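Local coordinates for protein Sfrice_029225 (PDB 6I50) that is a tumour necrosis factor family cytokine of the fall armyworm that probably binds a cell-surface TNF receptor as a trimer, at residues R1-S13 with W40-P54. Sequence-based numbering, arbitrary orientation.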
ATOM      1  N   ARG A   1      13.641  19.153  11.835  1.00 63.38           N
ATOM      2  CA  ARG A   1      13.143  18.750  10.525  1.00 58.15           C
ATOM      3  C   ARG A   1      11.618  18.815  10.484  1.00 45.27           C
ATOM      4  O   ARG A   1      10.940  18.132  11.256  1.00 45.86           O
ATOM      5  CB  ARG A   1      13.626  17.340  10.178  1.00 64.10           C
ATOM      6  CG  ARG A   1      14.024  17.158   8.719  1.00 68.25           C
ATOM      7  CD  ARG A   1      14.855  15.895   8.523  1.00 73.07           C
ATOM      8  NE  ARG A   1      14.260  14.743   9.197  1.00 74.76           N
ATOM      9  CZ  ARG A   1      13.294  13.988   8.680  1.00 70.49           C
ATOM     10  NH1 ARG A   1      12.810  14.259   7.474  1.00 67.19           N
ATOM     11  NH2 ARG A   1      12.813  12.961   9.368  1.00 69.76           N
ATOM     12  N   PRO A   2      11.081  19.644   9.591  1.00 40.82           N
ATOM     13  CA  PRO A   2       9.622  19.770   9.490  1.00 31.05           C
ATOM     14  C   PRO A   2       8.991  18.509   8.924  1.00 29.44           C
ATOM     15  O   PRO A   2       9.531  17.872   8.018  1.00 32.94           O
ATOM     16  CB  PRO A   2       9.427  20.961   8.542  1.00 31.64           C
ATOM     17  CG  PRO A   2      10.762  21.637   8.465  1.00 37.98           C
ATOM     18  CD  PRO A   2      11.778  20.563   8.679  1.00 44.46           C
ATOM     19  N   PHE A   3       7.825  18.163   9.463  1.00 21.86           N
ATOM     20  CA  PHE A   3       7.053  17.004   9.018  1.00 18.90           C
ATOM     21  C   PHE A   3       6.005  17.528   8.042  1.00 16.39           C
ATOM     22  O   PHE A   3       4.895  17.894   8.428  1.00 17.50           O
ATOM     23  CB  PHE A   3       6.426  16.292  10.212  1.00 18.86           C
ATOM     24  CG  PHE A   3       5.712  15.013   9.864  1.00 16.75           C
ATOM     25  CD1 PHE A   3       6.295  14.080   9.022  1.00 16.84           C
ATOM     26  CD2 PHE A   3       4.478  14.726  10.422  1.00 15.33           C
ATOM     27  CE1 PHE A   3       5.647  12.891   8.727  1.00 15.59           C
ATOM     28  CE2 PHE A   3       3.821  13.545  10.128  1.00 13.93           C
ATOM     29  CZ  PHE A   3       4.407  12.624   9.283  1.00 14.12           C
ATOM     30  N   ILE A   4       6.374  17.588   6.764  1.00 16.16           N
ATOM     31  CA  ILE A   4       5.497  18.129   5.721  1.00 14.77           C
ATOM     32  C   ILE A   4       4.623  16.969   5.253  1.00 15.69           C
ATOM     33  O   ILE A   4       4.962  16.238   4.322  1.00 13.33           O
ATOM     34  CB  ILE A   4       6.295  18.773   4.590  1.00 16.49           C
ATOM     35  CG1 ILE A   4       7.179  19.887   5.167  1.00 19.28           C
ATOM     36  CG2 ILE A   4       5.367  19.325   3.509  1.00 15.86           C
ATOM     37  CD1 ILE A   4       7.954  20.651   4.134  1.00 23.56           C
ATOM     38  N   ALA A   5       3.478  16.795   5.914  1.00 13.94           N
ATOM     39  CA  ALA A   5       2.678  15.592   5.747  1.00 10.76           C
ATOM     40  C   ALA A   5       1.258  15.875   6.208  1.00 10.81           C
ATOM     41  O   ALA A   5       1.030  16.746   7.047  1.00 12.31           O
ATOM     42  CB  ALA A   5       3.266  14.421   6.542  1.00 10.26           C
ATOM     43  N   ALA A   6       0.313  15.117   5.663  1.00 11.12           N
ATOM     44  CA  ALA A   6      -1.089  15.269   6.023  1.00 12.55           C
ATOM     45  C   ALA A   6      -1.835  13.989   5.670  1.00 10.60           C
ATOM     46  O   ALA A   6      -1.474  13.279   4.728  1.00  9.86           O
ATOM     47  CB  ALA A   6      -1.725  16.474   5.314  1.00  9.90           C
ATOM     48  N   HIS A   7      -2.881  13.707   6.445  1.00  9.98           N
ATOM     49  CA  HIS A   7      -3.764  12.577   6.199  1.00  9.29           C
ATOM     50  C   HIS A   7      -5.197  13.080   6.256  1.00  9.99           C
ATOM     51  O   HIS A   7      -5.578  13.745   7.220  1.00 11.22           O
ATOM     52  CB  HIS A   7      -3.558  11.465   7.233  1.00  9.63           C
ATOM     53  CG  HIS A   7      -4.438  10.274   7.019  1.00  9.75           C
ATOM     54  ND1 HIS A   7      -4.087   9.229   6.189  1.00 10.48           N
ATOM     55  CD2 HIS A   7      -5.657   9.962   7.520  1.00 12.36           C
ATOM     56  CE1 HIS A   7      -5.046   8.319   6.201  1.00 12.09           C
ATOM     57  NE2 HIS A   7      -6.008   8.738   7.003  1.00 13.20           N
ATOM     58  N   PHE A   8      -5.972  12.795   5.214  1.00  9.08           N
ATOM     59  CA  PHE A   8      -7.375  13.189   5.140  1.00  8.36           C
ATOM     60  C   PHE A   8      -8.209  11.932   4.960  1.00 12.21           C
ATOM     61  O   PHE A   8      -7.884  11.088   4.118  1.00 13.79           O
ATOM     62  CB  PHE A   8      -7.613  14.158   3.978  1.00 13.69           C
ATOM     63  CG  PHE A   8      -6.646  15.299   3.946  1.00 13.01           C
ATOM     64  CD1 PHE A   8      -6.868  16.425   4.722  1.00 17.17           C
ATOM     65  CD2 PHE A   8      -5.497  15.234   3.167  1.00 11.15           C
ATOM     66  CE1 PHE A   8      -5.973  17.483   4.708  1.00 17.51           C
ATOM     67  CE2 PHE A   8      -4.600  16.290   3.143  1.00 13.73           C
ATOM     68  CZ  PHE A   8      -4.838  17.412   3.925  1.00 15.08           C
ATOM     69  N   HIS A   9      -9.284  11.800   5.733  1.00 13.15           N
ATOM     70  CA  HIS A   9     -10.066  10.575   5.662  1.00 11.57           C
ATOM     71  C   HIS A   9     -11.544  10.892   5.479  1.00 14.57           C
ATOM     72  O   HIS A   9     -11.991  12.031   5.650  1.00 15.02           O
ATOM     73  CB  HIS A   9      -9.840   9.673   6.898  1.00 11.64           C
ATOM     74  CG  HIS A   9     -10.092  10.342   8.215  1.00 17.68           C
ATOM     75  ND1 HIS A   9      -9.357  10.046   9.343  1.00 15.93           N
ATOM     76  CD2 HIS A   9     -11.013  11.258   8.597  1.00 19.90           C
ATOM     77  CE1 HIS A   9      -9.801  10.764  10.359  1.00 16.89           C
ATOM     78  NE2 HIS A   9     -10.807  11.507   9.934  1.00 18.70           N
ATOM     79  N   GLY A  10     -12.296   9.866   5.090  1.00 15.56           N
ATOM     80  CA  GLY A  10     -13.710  10.057   4.821  1.00 18.32           C
ATOM     81  C   GLY A  10     -14.460  10.414   6.090  1.00 19.35           C
ATOM     82  O   GLY A  10     -14.260   9.810   7.145  1.00 19.02           O
ATOM     83  N   ASN A  11     -15.344  11.407   5.980  1.00 24.42           N
ATOM     84  CA  ASN A  11     -16.075  11.892   7.150  1.00 27.69           C
ATOM     85  C   ASN A  11     -17.353  12.564   6.672  1.00 34.09           C
ATOM     86  O   ASN A  11     -17.307  13.689   6.166  1.00 37.93           O
ATOM     87  CB  ASN A  11     -15.215  12.854   7.961  1.00 37.00           C
ATOM     88  CG  ASN A  11     -15.786  13.133   9.338  1.00 43.84           C
ATOM     89  OD1 ASN A  11     -16.970  12.911   9.590  1.00 46.48           O
ATOM     90  ND2 ASN A  11     -14.943  13.623  10.238  1.00 46.47           N
ATOM     91  N   THR A  12     -18.485  11.888   6.852  1.00 35.58           N
ATOM     92  CA  THR A  12     -19.782  12.397   6.424  1.00 37.24           C
ATOM     93  C   THR A  12     -20.481  13.235   7.492  1.00 45.74           C
ATOM     94  O   THR A  12     -21.685  13.481   7.372  1.00 52.33           O
ATOM     95  CB  THR A  12     -20.695  11.238   6.007  1.00 39.15           C
ATOM     96  OG1 THR A  12     -20.698  10.234   7.031  1.00 46.45           O
ATOM     97  CG2 THR A  12     -20.223  10.624   4.695  1.00 37.00           C
ATOM     98  N   SER A  13     -19.763  13.677   8.522  1.00 47.99           N
ATOM     99  CA  SER A  13     -20.360  14.477   9.590  1.00 52.82           C
ATOM    100  C   SER A  13     -20.951  15.777   9.057  1.00 58.74           C
ATOM    101  O   SER A  13     -22.032  16.190   9.475  1.00 66.87           O
ATOM    102  CB  SER A  13     -19.326  14.790  10.673  1.00 55.48           C
ATOM    103  OG  SER A  13     -19.016  13.632  11.427  1.00 62.00           O
ATOM    104  N   TRP A  40     -13.808  14.505   2.352  1.00 16.48           N
ATOM    105  CA  TRP A  40     -12.575  14.346   3.110  1.00 15.95           C
ATOM    106  C   TRP A  40     -12.555  15.291   4.303  1.00 17.51           C
ATOM    107  O   TRP A  40     -13.197  16.342   4.306  1.00 21.12           O
ATOM    108  CB  TRP A  40     -11.341  14.644   2.249  1.00 13.96           C
ATOM    109  CG  TRP A  40     -11.160  13.826   1.015  1.00 16.70           C
ATOM    110  CD1 TRP A  40     -10.948  14.294  -0.251  1.00 17.88           C
ATOM    111  CD2 TRP A  40     -11.127  12.396   0.924  1.00 14.98           C
ATOM    112  NE1 TRP A  40     -10.797  13.243  -1.125  1.00 19.22           N
ATOM    113  CE2 TRP A  40     -10.899  12.069  -0.428  1.00 17.34           C
ATOM    114  CE3 TRP A  40     -11.269  11.362   1.854  1.00 16.79           C
ATOM    115  CZ2 TRP A  40     -10.816  10.752  -0.874  1.00 20.25           C
ATOM    116  CZ3 TRP A  40     -11.190  10.057   1.407  1.00 16.63           C
ATOM    117  CH2 TRP A  40     -10.968   9.763   0.060  1.00 18.06           C
ATOM    118  N   TYR A  41     -11.769  14.919   5.314  1.00 15.14           N
ATOM    119  CA  TYR A  41     -11.542  15.781   6.456  1.00 12.57           C
ATOM    120  C   TYR A  41     -10.198  15.401   7.057  1.00 15.20           C
ATOM    121  O   TYR A  41      -9.881  14.205   7.132  1.00 14.13           O
ATOM    122  CB  TYR A  41     -12.647  15.651   7.513  1.00 14.59           C
ATOM    123  CG  TYR A  41     -12.657  16.792   8.499  1.00 19.42           C
ATOM    124  CD1 TYR A  41     -13.344  17.964   8.220  1.00 25.56           C
ATOM    125  CD2 TYR A  41     -11.968  16.702   9.702  1.00 20.22           C
ATOM    126  CE1 TYR A  41     -13.349  19.020   9.113  1.00 33.56           C
ATOM    127  CE2 TYR A  41     -11.967  17.755  10.604  1.00 29.18           C
ATOM    128  CZ  TYR A  41     -12.660  18.911  10.301  1.00 33.55           C
ATOM    129  OH  TYR A  41     -12.667  19.962  11.190  1.00 39.19           O
ATOM    130  N   PRO A  42      -9.396  16.372   7.489  1.00 15.56           N
ATOM    131  CA  PRO A  42      -8.099  16.033   8.092  1.00 10.76           C
ATOM    132  C   PRO A  42      -8.256  15.187   9.350  1.00 15.28           C
ATOM    133  O   PRO A  42      -9.138  15.426  10.182  1.00 15.29           O
ATOM    134  CB  PRO A  42      -7.491  17.406   8.413  1.00 14.53           C
ATOM    135  CG  PRO A  42      -8.661  18.340   8.473  1.00 17.48           C
ATOM    136  CD  PRO A  42      -9.620  17.825   7.443  1.00 18.41           C
ATOM    137  N   ALA A  43      -7.393  14.172   9.471  1.00 12.45           N
ATOM    138  CA  ALA A  43      -7.303  13.402  10.700  1.00 11.55           C
ATOM    139  C   ALA A  43      -6.864  14.316  11.844  1.00 10.83           C
ATOM    140  O   ALA A  43      -6.271  15.374  11.611  1.00 13.81           O
ATOM    141  CB  ALA A  43      -6.319  12.244  10.533  1.00 13.99           C
ATOM    142  N   PRO A  44      -7.146  13.935  13.090  1.00 13.29           N
ATOM    143  CA  PRO A  44      -6.790  14.818  14.212  1.00 15.51           C
ATOM    144  C   PRO A  44      -5.322  15.215  14.248  1.00 12.64           C
ATOM    145  O   PRO A  44      -5.019  16.379  14.543  1.00 14.05           O
ATOM    146  CB  PRO A  44      -7.201  13.989  15.436  1.00 18.54           C
ATOM    147  CG  PRO A  44      -8.361  13.188  14.945  1.00 16.64           C
ATOM    148  CD  PRO A  44      -8.007  12.817  13.521  1.00 15.13           C
ATOM    149  N   TRP A  45      -4.398  14.298  13.948  1.00 10.73           N
ATOM    150  CA  TRP A  45      -2.989  14.675  14.010  1.00 11.90           C
ATOM    151  C   TRP A  45      -2.650  15.709  12.948  1.00 14.47           C
ATOM    152  O   TRP A  45      -1.747  16.529  13.147  1.00 11.46           O
ATOM    153  CB  TRP A  45      -2.084  13.440  13.893  1.00 13.79           C
ATOM    154  CG  TRP A  45      -1.936  12.799  12.529  1.00  9.52           C
ATOM    155  CD1 TRP A  45      -2.524  11.639  12.103  1.00 13.02           C
ATOM    156  CD2 TRP A  45      -1.101  13.243  11.445  1.00  9.09           C
ATOM    157  NE1 TRP A  45      -2.128  11.347  10.815  1.00 11.27           N
ATOM    158  CE2 TRP A  45      -1.255  12.316  10.389  1.00 11.54           C
ATOM    159  CE3 TRP A  45      -0.245  14.336  11.262  1.00 14.80           C
ATOM    160  CZ2 TRP A  45      -0.590  12.454   9.168  1.00 13.77           C
ATOM    161  CZ3 TRP A  45       0.410  14.476  10.049  1.00 11.78           C
ATOM    162  CH2 TRP A  45       0.235  13.538   9.016  1.00 16.69           C
ATOM    163  N   THR A  46      -3.372  15.698  11.831  1.00 14.47           N
ATOM    164  CA  THR A  46      -3.172  16.707  10.800  1.00 14.26           C
ATOM    165  C   THR A  46      -3.731  18.055  11.239  1.00 13.95           C
ATOM    166  O   THR A  46      -3.069  19.086  11.088  1.00 14.80           O
ATOM    167  CB  THR A  46      -3.816  16.231   9.497  1.00 10.38           C
ATOM    168  OG1 THR A  46      -3.131  15.053   9.053  1.00 12.12           O
ATOM    169  CG2 THR A  46      -3.737  17.302   8.431  1.00 14.68           C
ATOM    170  N   VAL A  47      -4.941  18.065  11.806  1.00 14.06           N
ATOM    171  CA  VAL A  47      -5.512  19.304  12.341  1.00 13.38           C
ATOM    172  C   VAL A  47      -4.569  19.940  13.356  1.00 18.23           C
ATOM    173  O   VAL A  47      -4.376  21.164  13.370  1.00 19.46           O
ATOM    174  CB  VAL A  47      -6.893  19.029  12.966  1.00 14.86           C
ATOM    175  CG1 VAL A  47      -7.379  20.240  13.775  1.00 17.12           C
ATOM    176  CG2 VAL A  47      -7.908  18.663  11.890  1.00 16.54           C
ATOM    177  N   ALA A  48      -3.972  19.121  14.220  1.00 15.10           N
ATOM    178  CA  ALA A  48      -3.133  19.588  15.317  1.00 17.17           C
ATOM    179  C   ALA A  48      -1.672  19.792  14.931  1.00 17.54           C
ATOM    180  O   ALA A  48      -0.887  20.252  15.768  1.00 20.11           O
ATOM    181  CB  ALA A  48      -3.208  18.600  16.482  1.00 16.25           C
ATOM    182  N   SER A  49      -1.287  19.481  13.702  1.00 15.64           N
ATOM    183  CA  SER A  49       0.125  19.509  13.341  1.00 17.48           C
ATOM    184  C   SER A  49       0.673  20.933  13.395  1.00 17.19           C
ATOM    185  O   SER A  49       0.082  21.845  12.802  1.00 16.84           O
ATOM    186  CB  SER A  49       0.326  18.933  11.941  1.00 18.20           C
ATOM    187  OG  SER A  49       1.668  19.120  11.531  1.00 16.05           O
ATOM    188  N   PRO A  50       1.797  21.166  14.078  1.00 17.27           N
ATOM    189  CA  PRO A  50       2.432  22.487  14.048  1.00 21.92           C
ATOM    190  C   PRO A  50       3.259  22.757  12.801  1.00 23.90           C
ATOM    191  O   PRO A  50       3.866  23.828  12.706  1.00 25.27           O
ATOM    192  CB  PRO A  50       3.327  22.449  15.293  1.00 26.75           C
ATOM    193  CG  PRO A  50       3.733  21.014  15.385  1.00 25.61           C
ATOM    194  CD  PRO A  50       2.524  20.221  14.946  1.00 19.13           C
ATOM    195  N   HIS A  51       3.299  21.823  11.835  1.00 17.14           N
ATOM    196  CA  HIS A  51       4.198  21.909  10.694  1.00 15.31           C
ATOM    197  C   HIS A  51       3.496  22.493   9.474  1.00 17.12           C
ATOM    198  O   HIS A  51       2.289  22.314   9.297  1.00 17.41           O
ATOM    199  CB  HIS A  51       4.735  20.520  10.322  1.00 16.75           C
ATOM    200  CG  HIS A  51       5.339  19.776  11.474  1.00 20.15           C
ATOM    201  ND1 HIS A  51       6.601  20.050  11.957  1.00 23.07           N
ATOM    202  CD2 HIS A  51       4.852  18.771  12.239  1.00 22.24           C
ATOM    203  CE1 HIS A  51       6.865  19.242  12.969  1.00 26.37           C
ATOM    204  NE2 HIS A  51       5.820  18.457  13.161  1.00 21.66           N
ATOM    205  N   PRO A  52       4.236  23.186   8.608  1.00 15.99           N
ATOM    206  CA  PRO A  52       3.723  23.448   7.259  1.00 16.08           C
ATOM    207  C   PRO A  52       3.426  22.120   6.583  1.00 15.88           C
ATOM    208  O   PRO A  52       4.150  21.139   6.774  1.00 16.96           O
ATOM    209  CB  PRO A  52       4.873  24.192   6.569  1.00 20.65           C
ATOM    210  CG  PRO A  52       5.776  24.652   7.671  1.00 26.12           C
ATOM    211  CD  PRO A  52       5.611  23.676   8.796  1.00 18.58           C
ATOM    212  N   ARG A  53       2.350  22.078   5.804  1.00 15.08           N
ATOM    213  CA  ARG A  53       1.856  20.792   5.325  1.00 11.37           C
ATOM    214  C   ARG A  53       0.881  21.031   4.185  1.00 15.96           C
ATOM    215  O   ARG A  53       0.359  22.140   4.032  1.00 13.79           O
ATOM    216  CB  ARG A  53       1.161  20.016   6.453  1.00 13.92           C
ATOM    217  CG  ARG A  53      -0.017  20.771   7.062  1.00 15.62           C
ATOM    218  CD  ARG A  53      -0.998  19.801   7.679  1.00 13.00           C
ATOM    219  NE  ARG A  53      -2.029  20.447   8.498  1.00 16.24           N
ATOM    220  CZ  ARG A  53      -3.262  20.721   8.079  1.00 18.02           C
ATOM    221  NH1 ARG A  53      -3.632  20.421   6.838  1.00 16.31           N
ATOM    222  NH2 ARG A  53      -4.131  21.286   8.908  1.00 15.53           N
ATOM    223  N   PRO A  54       0.591  20.003   3.385  1.00 10.15           N
ATOM    224  CA  PRO A  54      -0.522  20.102   2.435  1.00 10.03           C
ATOM    225  C   PRO A  54      -1.831  20.355   3.166  1.00 14.55           C
ATOM    226  O   PRO A  54      -2.019  19.940   4.312  1.00 13.14           O
ATOM    227  CB  PRO A  54      -0.527  18.733   1.741  1.00  7.78           C
ATOM    228  CG  PRO A  54       0.845  18.182   1.972  1.00 10.58           C
ATOM    229  CD  PRO A  54       1.271  18.700   3.313  1.00 10.40           C
TER
HETATM  230  O   HOH W   1       2.285  17.703   9.433  1.00 12.52           O
HETATM  231  O   HOH W   2     -16.137  16.383   5.176  1.00 43.32           O
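An antiparallel strand pair of the TNF jelly roll joins His9 to Tyr41, and a short helix carries the contact on toward the N-terminus. His9 N gives a 2.8 Å hydrogen bond to Tyr41 O, and Tyr41 N returns a more bent one (134°) to His9 O. Ala43 N, just before helix 44-47, donates to His7 O. Where the strand pairing ends, a side chain takes over: Thr46 OG1, anti to its carbonyl carbon (chi1 -64°), receives His7 N at 2.9 Å and also lies over the centre of the Trp45 ring. The indole lies against strand 5-10, with CZ2 3.7 Å from His7 CB and, past the strand's start, CZ3 3.5 Å from Phe3 CE2, while its NE1 bonds Ala126 O of the second subunit, so this corner belongs to the trimer interface. Farther along, the imidazole of His51 receives Phe3 CB over its face, in a CH-pi contact. With an alanine in place of His51, Phe3 CB would probably lose that aromatic surface and a gap would open beside the N-terminal chain. A water bridges the segments nearby, donating to Phe3 O and Ala5 O and accepting from Ser49 OG at 2.6 Å.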